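Local coordinates for protein cytochrome c, class II (Shewanella frigidimarina, PDB 4ULV) that binds heme c covalently and, as a cytochrome c prime, probably takes part in electron transfer and in the binding of diatomic gases, at residues S83-T86 / A87-N91. Sequence-based numbering, arbitrary orientation. Where two conformers were deposited one is given.
Sequences SKMT and AFQDN. With HEC (heme c), chain C.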
ATOM      1  N   SER A  83      -0.240   1.077 -20.548  1.00  9.06           N
ATOM      2  CA  SER A  83      -1.669   1.040 -20.872  1.00 11.81           C
ATOM      3  C   SER A  83      -2.371   0.022 -19.981  1.00  9.22           C
ATOM      4  O   SER A  83      -3.375   0.314 -19.370  1.00  9.83           O
ATOM      5  CB  SER A  83      -1.807   0.707 -22.336  1.00 13.88           C
ATOM      6  OG  SER A  83      -3.181   0.525 -22.695  1.00 12.09           O
ATOM      7  N   LYS A  84      -1.778  -1.191 -19.866  1.00  9.60           N
ATOM      8  CA  LYS A  84      -2.355  -2.213 -18.960  1.00  9.47           C
ATOM      9  C   LYS A  84      -2.391  -1.714 -17.500  1.00  8.43           C
ATOM     10  O   LYS A  84      -3.333  -1.939 -16.745  1.00  9.89           O
ATOM     11  CB  LYS A  84      -1.580  -3.554 -19.030  1.00  8.07           C
ATOM     12  CG  LYS A  84      -1.807  -4.304 -20.290  1.00  9.24           C
ATOM     13  CD  LYS A  84      -1.145  -5.706 -20.216  1.00 10.33           C
ATOM     14  CE  LYS A  84      -1.143  -6.524 -21.497  1.00 12.05           C
ATOM     15  NZ  LYS A  84      -2.440  -6.519 -22.184  1.00 15.43           N
ATOM     16  N   MET A  85      -1.285  -1.106 -17.064  1.00  8.75           N
ATOM     17  CA  MET A  85      -1.251  -0.627 -15.680  1.00  9.22           C
ATOM     18  C   MET A  85      -2.295   0.449 -15.386  1.00  8.58           C
ATOM     19  O   MET A  85      -2.940   0.380 -14.340  1.00  9.27           O
ATOM     20  CB  MET A  85       0.149  -0.164 -15.318  1.00 10.60           C
ATOM     21  CG  MET A  85       0.313   0.157 -13.827  1.00 12.07           C
ATOM     22  SD  MET A  85       0.323  -1.308 -12.800  1.00 13.53           S
ATOM     23  CE  MET A  85       1.942  -2.062 -13.140  1.00 12.89           C
ATOM     24  N   THR A  86      -2.410   1.421 -16.283  1.00  8.22           N
ATOM     25  CA  THR A  86      -3.457   2.432 -16.093  1.00  9.24           C
ATOM     26  C   THR A  86      -4.861   1.896 -16.175  1.00  8.99           C
ATOM     27  O   THR A  86      -5.744   2.283 -15.400  1.00 10.49           O
ATOM     28  CB  THR A  86      -3.255   3.626 -17.021  1.00 10.95           C
ATOM     29  OG1 THR A  86      -3.268   3.262 -18.379  1.00 13.72           O
ATOM     30  CG2 THR A  86      -1.991   4.297 -16.781  1.00 10.68           C
ATOM     31  N   ALA A  87      -5.065   0.894 -17.030  1.00  9.49           N
ATOM     32  CA  ALA A  87      -6.338   0.238 -17.085  1.00  9.56           C
ATOM     33  C   ALA A  87      -6.658  -0.513 -15.829  1.00  8.90           C
ATOM     34  O   ALA A  87      -7.787  -0.515 -15.342  1.00  9.45           O
ATOM     35  CB  ALA A  87      -6.438  -0.655 -18.292  1.00 10.25           C
ATOM     36  N   PHE A  88      -5.574  -1.089 -15.215  1.00  9.15           N
ATOM     37  CA  PHE A  88      -5.772  -1.732 -13.926  1.00  9.45           C
ATOM     38  C   PHE A  88      -6.195  -0.715 -12.851  1.00  8.85           C
ATOM     39  O   PHE A  88      -7.077  -0.961 -12.048  1.00 10.69           O
ATOM     40  CB  PHE A  88      -4.471  -2.520 -13.547  1.00  8.54           C
ATOM     41  CG  PHE A  88      -4.398  -2.963 -12.122  1.00  9.54           C
ATOM     42  CD1 PHE A  88      -5.440  -3.650 -11.518  1.00  9.92           C
ATOM     43  CD2 PHE A  88      -3.193  -2.817 -11.392  1.00  8.41           C
ATOM     44  CE1 PHE A  88      -5.344  -4.118 -10.222  1.00  9.61           C
ATOM     45  CE2 PHE A  88      -3.118  -3.268 -10.087  1.00 11.78           C
ATOM     46  CZ  PHE A  88      -4.151  -3.933  -9.486  1.00  8.44           C
ATOM     47  N   GLN A  89      -5.473   0.411 -12.795  1.00 10.21           N
ATOM     48  CA  GLN A  89      -5.838   1.457 -11.825  1.00 10.21           C
ATOM     49  C   GLN A  89      -7.295   1.839 -12.046  1.00  9.72           C
ATOM     50  O   GLN A  89      -8.038   2.005 -11.078  1.00 12.47           O
ATOM     51  CB  GLN A  89      -4.905   2.686 -11.966  1.00 10.44           C
ATOM     52  CG  GLN A  89      -3.431   2.388 -11.581  1.00 11.41           C
ATOM     53  CD  GLN A  89      -2.465   3.537 -11.832  1.00 13.46           C
ATOM     54  OE1 GLN A  89      -2.877   4.664 -12.175  1.00 21.62           O
ATOM     55  NE2 GLN A  89      -1.179   3.284 -11.608  1.00 11.89           N
ATOM     56  N   ASP A  90      -7.696   1.986 -13.296  1.00  9.63           N
ATOM     57  CA  ASP A  90      -9.093   2.347 -13.607  1.00 11.87           C
ATOM     58  C   ASP A  90     -10.090   1.253 -13.141  1.00 10.04           C
ATOM     59  O   ASP A  90     -11.129   1.552 -12.544  1.00 12.12           O
ATOM     60  CB  ASP A  90      -9.257   2.545 -15.105  1.00 12.93           C
ATOM     61  CG  ASP A  90      -8.611   3.803 -15.628  1.00 14.42           C
ATOM     62  OD1 ASP A  90      -8.325   4.778 -14.846  1.00 16.00           O
ATOM     63  OD2 ASP A  90      -8.430   3.872 -16.897  1.00 14.99           O
ATOM     64  N   ASN A  91      -9.816  -0.027 -13.492  1.00  9.12           N
ATOM     65  CA  ASN A  91     -10.713  -1.055 -13.074  0.60  9.25           C
ATOM     66  C   ASN A  91     -10.764  -1.300 -11.582  1.00  9.30           C
ATOM     67  O   ASN A  91     -11.788  -1.623 -11.022  1.00 10.72           O
ATOM     68  CB  ASN A  91     -10.503  -2.298 -13.915  0.60  6.17           C
ATOM     69  CG  ASN A  91      -9.330  -3.154 -13.479  0.60  8.52           C
ATOM     70  OD1 ASN A  91      -9.164  -3.434 -12.298  0.60 10.80           O
ATOM     71  ND2 ASN A  91      -8.551  -3.642 -14.460  0.60  9.35           N
TER
HETATM   72 FE   HEC C 129       0.916  -8.582 -10.555  1.00 10.11          FE
HETATM   73  CHA HEC C 129       3.951  -9.652  -9.358  1.00 10.84           C
HETATM   74  CHB HEC C 129      -0.600  -9.980  -7.891  1.00  9.06           C
HETATM   75  CHC HEC C 129      -1.961  -6.982 -11.386  1.00  9.45           C
HETATM   76  CHD HEC C 129       2.491  -7.091 -13.168  1.00  8.68           C
HETATM   77  NA  HEC C 129       1.605  -9.619  -8.877  1.00  9.71           N
HETATM   78  C1A HEC C 129       2.858  -9.997  -8.557  1.00  9.47           C
HETATM   79  C2A HEC C 129       2.890 -10.741  -7.369  1.00 10.58           C
HETATM   80  C3A HEC C 129       1.598 -10.834  -6.955  1.00 10.00           C
HETATM   81  C4A HEC C 129       0.810 -10.117  -7.912  1.00  9.52           C
HETATM   82  CMA HEC C 129       1.088 -11.557  -5.756  1.00 10.94           C
HETATM   83  CAA HEC C 129       4.144 -11.329  -6.711  1.00 10.55           C
HETATM   84  CBA HEC C 129       4.767 -10.296  -5.752  1.00 10.95           C
HETATM   85  CGA HEC C 129       5.969 -10.846  -4.991  1.00 14.79           C
HETATM   86  O1A HEC C 129       7.034 -10.972  -5.591  1.00 18.70           O
HETATM   87  O2A HEC C 129       5.827 -11.101  -3.784  1.00 22.51           O
HETATM   88  NB  HEC C 129      -0.963  -8.399  -9.716  1.00  9.90           N
HETATM   89  C1B HEC C 129      -1.461  -9.141  -8.687  1.00  9.80           C
HETATM   90  C2B HEC C 129      -2.854  -9.057  -8.546  1.00  9.43           C
HETATM   91  C3B HEC C 129      -3.190  -8.195  -9.548  1.00  8.96           C
HETATM   92  C4B HEC C 129      -2.060  -7.803 -10.260  1.00  9.07           C
HETATM   93  CMB HEC C 129      -3.715  -9.801  -7.608  1.00 10.56           C
HETATM   94  CAB HEC C 129      -4.566  -7.688  -9.944  1.00  9.67           C
HETATM   95  CBB HEC C 129      -5.505  -7.392  -8.782  1.00  9.97           C
HETATM   96  NC  HEC C 129       0.337  -7.180 -12.010  1.00  9.34           N
HETATM   97  C1C HEC C 129      -0.938  -6.684 -12.256  1.00  8.64           C
HETATM   98  C2C HEC C 129      -0.939  -5.881 -13.412  1.00  8.59           C
HETATM   99  C3C HEC C 129       0.355  -5.889 -13.928  1.00  9.51           C
HETATM  100  C4C HEC C 129       1.094  -6.725 -13.009  1.00  9.35           C
HETATM  101  CMC HEC C 129      -2.193  -5.185 -13.951  1.00  8.90           C
HETATM  102  CAC HEC C 129       0.914  -5.257 -15.165  1.00 10.14           C
HETATM  103  CBC HEC C 129       0.284  -4.015 -15.722  1.00  9.88           C
HETATM  104  ND  HEC C 129       2.903  -8.366 -11.150  1.00  9.35           N
HETATM  105  C1D HEC C 129       3.338  -7.846 -12.290  1.00  9.75           C
HETATM  106  C2D HEC C 129       4.723  -8.096 -12.521  1.00  9.93           C
HETATM  107  C3D HEC C 129       5.147  -8.733 -11.390  1.00  9.65           C
HETATM  108  C4D HEC C 129       3.997  -8.946 -10.587  1.00 10.67           C
HETATM  109  CMD HEC C 129       5.546  -7.667 -13.665  1.00 10.70           C
HETATM  110  CAD HEC C 129       6.554  -9.122 -11.062  1.00  8.98           C
HETATM  111  CBD HEC C 129       7.233  -8.157 -10.085  1.00  9.38           C
HETATM  112  CGD HEC C 129       8.680  -8.555  -9.740  1.00 10.29           C
HETATM  113  O1D HEC C 129       8.889  -9.799  -9.511  1.00 12.10           O
HETATM  114  O2D HEC C 129       9.515  -7.641  -9.788  1.00 11.27           O
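Three residues apart on one helix, Met85 and Phe88 both set CG anti to the backbone N (chi1 -172° and 166°), and their side chains run alongside each other toward the heme. A bend at chi2 sets the sulfur at the edge of the Phe88 ring, Met85 SD 4.1 Å from Phe88 CD2; a second bend at chi3 carries Met85 CE to 3.6 Å from HEC CBC. The sulfur lies 86° off the ring normal and 5.5 Å from the centroid, which identifies an edge-on Met-aromatic contact. One face of the Phe88 ring receives HEC CHC, offset toward the rim. Helix 78-98 thus supplies one wall of the heme pocket in the four-helix bundle of the cytochrome c' family, and Phe88 also touches Thr114 and Ser117 of helix 104-125. With an alanine in place of Phe88, the space beside HEC CBB and CAB would probably be left unfilled and the Met85 sulfur without its aromatic partner. Backbone bonds of the helix, among them Phe88 N to Lys84 O at 2.8 Å and Gln89 N to Met85 O at 3.0 Å, hold the two CA atoms at the spacing that lets the side chains meet. Gln89 passes Met85 at an angle, its NE2 4.1 Å from Met85 CG and weakly hydrogen-bonded to Ser52 O.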